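Local coordinates for stage II sporulation protein SA (Bacillus subtilis, PDB 3O6Q) that acts as the toxin of a type II toxin-antitoxin system, killing the cell unless its cognate antitoxin SpoIISB neutralises it, at residues A[47-52]-A[113-118]. Residues are numbered along the deposited sequence; the frame is centred on the assembly and turned at random.
Sequences AYAEGI and FTIETQ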
loop_
_atom_site.group_PDB
_atom_site.type_symbol
_atom_site.label_atom_id
_atom_site.label_comp_id
_atom_site.label_asym_id
_atom_site.label_seq_id
_atom_site.Cartn_x
_atom_site.Cartn_y
_atom_site.Cartn_z
ATOM N N ALA A 47 23.694 7.644 -6.803
ATOM C CA ALA A 47 23.517 6.756 -5.654
ATOM C C ALA A 47 22.034 6.642 -5.338
ATOM O O ALA A 47 21.494 5.532 -5.181
ATOM C CB ALA A 47 24.265 7.248 -4.446
ATOM N N TYR A 48 21.386 7.795 -5.216
ATOM C CA TYR A 48 19.959 7.842 -4.984
ATOM C C TYR A 48 19.238 7.001 -6.031
ATOM O O TYR A 48 18.397 6.188 -5.689
ATOM C CB TYR A 48 19.454 9.296 -5.025
ATOM C CG TYR A 48 18.100 9.512 -4.373
ATOM C CD1 TYR A 48 17.999 10.072 -3.097
ATOM C CD2 TYR A 48 16.929 9.137 -5.006
ATOM C CE1 TYR A 48 16.750 10.273 -2.459
ATOM C CE2 TYR A 48 15.686 9.326 -4.380
ATOM C CZ TYR A 48 15.605 9.903 -3.104
ATOM O OH TYR A 48 14.374 10.108 -2.474
ATOM N N ALA A 49 19.540 7.210 -7.308
ATOM C CA ALA A 49 18.804 6.478 -8.366
ATOM C C ALA A 49 19.035 4.961 -8.254
ATOM O O ALA A 49 18.115 4.186 -8.464
ATOM C CB ALA A 49 19.132 6.991 -9.763
ATOM N N GLU A 50 20.254 4.566 -7.869
ATOM C CA GLU A 50 20.607 3.165 -7.611
ATOM C C GLU A 50 19.813 2.526 -6.484
ATOM O O GLU A 50 19.300 1.422 -6.642
ATOM C CB GLU A 50 22.071 3.038 -7.252
ATOM C CG GLU A 50 22.450 1.611 -6.918
ATOM C CD GLU A 50 23.928 1.371 -6.872
ATOM O OE1 GLU A 50 24.706 2.289 -7.224
ATOM O OE2 GLU A 50 24.309 0.253 -6.491
ATOM N N GLY A 51 19.729 3.217 -5.353
ATOM C CA GLY A 51 18.907 2.782 -4.248
ATOM C C GLY A 51 17.426 2.649 -4.561
ATOM O O GLY A 51 16.775 1.702 -4.121
ATOM N N ILE A 52 16.870 3.591 -5.308
ATOM C CA ILE A 52 15.487 3.477 -5.729
ATOM C C ILE A 52 15.305 2.279 -6.668
ATOM O O ILE A 52 14.426 1.453 -6.440
ATOM C CB ILE A 52 15.024 4.773 -6.380
ATOM C CG1 ILE A 52 14.904 5.838 -5.278
ATOM C CG2 ILE A 52 13.777 4.529 -7.153
ATOM C CD1 ILE A 52 13.514 6.324 -4.960
ATOM N N PHE A 113 9.650 10.170 -13.535
ATOM C CA PHE A 113 10.152 10.345 -12.201
ATOM C C PHE A 113 11.393 11.228 -12.243
ATOM O O PHE A 113 12.227 11.106 -13.144
ATOM C CB PHE A 113 10.460 8.953 -11.643
ATOM C CG PHE A 113 11.018 8.965 -10.276
ATOM C CD1 PHE A 113 10.249 9.372 -9.225
ATOM C CD2 PHE A 113 12.311 8.549 -10.043
ATOM C CE1 PHE A 113 10.735 9.348 -7.947
ATOM C CE2 PHE A 113 12.836 8.534 -8.762
ATOM C CZ PHE A 113 12.043 8.935 -7.706
ATOM N N THR A 114 11.503 12.128 -11.267
ATOM C CA THR A 114 12.574 13.144 -11.262
ATOM C C THR A 114 13.329 13.172 -9.928
ATOM O O THR A 114 12.717 13.348 -8.886
ATOM C CB THR A 114 11.991 14.536 -11.553
ATOM O OG1 THR A 114 11.186 14.446 -12.726
ATOM C CG2 THR A 114 13.065 15.565 -11.780
ATOM N N ILE A 115 14.647 12.968 -9.984
ATOM C CA ILE A 115 15.528 13.102 -8.825
ATOM C C ILE A 115 16.343 14.373 -9.023
ATOM O O ILE A 115 17.138 14.487 -9.973
ATOM C CB ILE A 115 16.509 11.913 -8.640
ATOM C CG1 ILE A 115 15.741 10.559 -8.576
ATOM C CG2 ILE A 115 17.437 12.165 -7.397
ATOM C CD1 ILE A 115 16.664 9.280 -8.592
ATOM N N GLU A 116 16.128 15.322 -8.117
ATOM C CA GLU A 116 16.701 16.652 -8.209
ATOM C C GLU A 116 16.489 17.274 -9.597
ATOM O O GLU A 116 15.391 17.734 -9.881
ATOM C CB GLU A 116 18.170 16.638 -7.756
ATOM C CG GLU A 116 18.286 16.503 -6.242
ATOM C CD GLU A 116 19.711 16.316 -5.767
ATOM O OE1 GLU A 116 20.625 16.945 -6.358
ATOM O OE2 GLU A 116 19.921 15.544 -4.798
ATOM N N THR A 117 17.507 17.263 -10.455
ATOM C CA THR A 117 17.390 17.835 -11.786
ATOM C C THR A 117 17.315 16.750 -12.876
ATOM O O THR A 117 17.222 17.068 -14.062
ATOM C CB THR A 117 18.600 18.767 -12.107
ATOM O OG1 THR A 117 19.817 18.028 -11.959
ATOM C CG2 THR A 117 18.635 20.009 -11.196
ATOM N N GLN A 118 17.370 15.476 -12.487
ATOM C CA GLN A 118 17.533 14.399 -13.449
ATOM C C GLN A 118 16.242 13.649 -13.683
ATOM O O GLN A 118 15.535 13.311 -12.733
ATOM C CB GLN A 118 18.642 13.445 -13.005
ATOM C CG GLN A 118 20.046 13.985 -13.322
ATOM C CD GLN A 118 21.104 12.882 -13.455
ATOM O OE1 GLN A 118 20.866 11.700 -13.136
ATOM N NE2 GLN A 118 22.292 13.279 -13.907
#
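Ile115 packs its side chain against Tyr48 and Ala49, joining helix 45-61 to a beta hairpin. The hairpin is formed by strands 108-115 and 118-125, part of the antiparallel sheet in the predicted cytoplasmic part of the toxin. Helix 45-61 packs on one face of this sheet. The local axes of helix 47-52 and strand 113-115 run 10.0 Å apart at closest approach, with their directions at 139°.

Ile115 can be followed outward. Its CB points toward the helix and splits into two branches. CG2 lies anti to the backbone N and meets the ring of Tyr48, 3.9 Å from CD2. CG1 takes the other branch, anti to the carbonyl carbon (chi1 -55°), and passes Tyr48 CD2 at 4.0 Å. The side chain then extends (chi2 172°) and carries CD1 to the helix backbone. There Ile115 CD1 sits 3.5 Å from Ala49 CA and 3.6 Å from Ala49 CB. The methyl thus rests on both the backbone and the CB of Ala49. The same CD1 is 3.6 Å from Tyr48 CD2, set obliquely to the ring. Tyr48 therefore touches both branches of Ile115, and its ring also makes an edge-to-face contact with Tyr145 of helix 132-148.

A type II' turn closes the hairpin from Ile115 to Gln118. Ile115 and Gln118 exchange two backbone hydrogen bonds. Phe113, Thr114 and Ile115 also pair with an antiparallel strand of a chain of another protein, so the sheet continues across that interface.

Phe113 and Ile52 make a second apolar contact two residues back along the strand. Leu69 of strand 66-71 touches both. The two side chains reach toward each other from the strand and the helix, and Ile52 CD1 comes within 4.1 Å of Phe113 CZ.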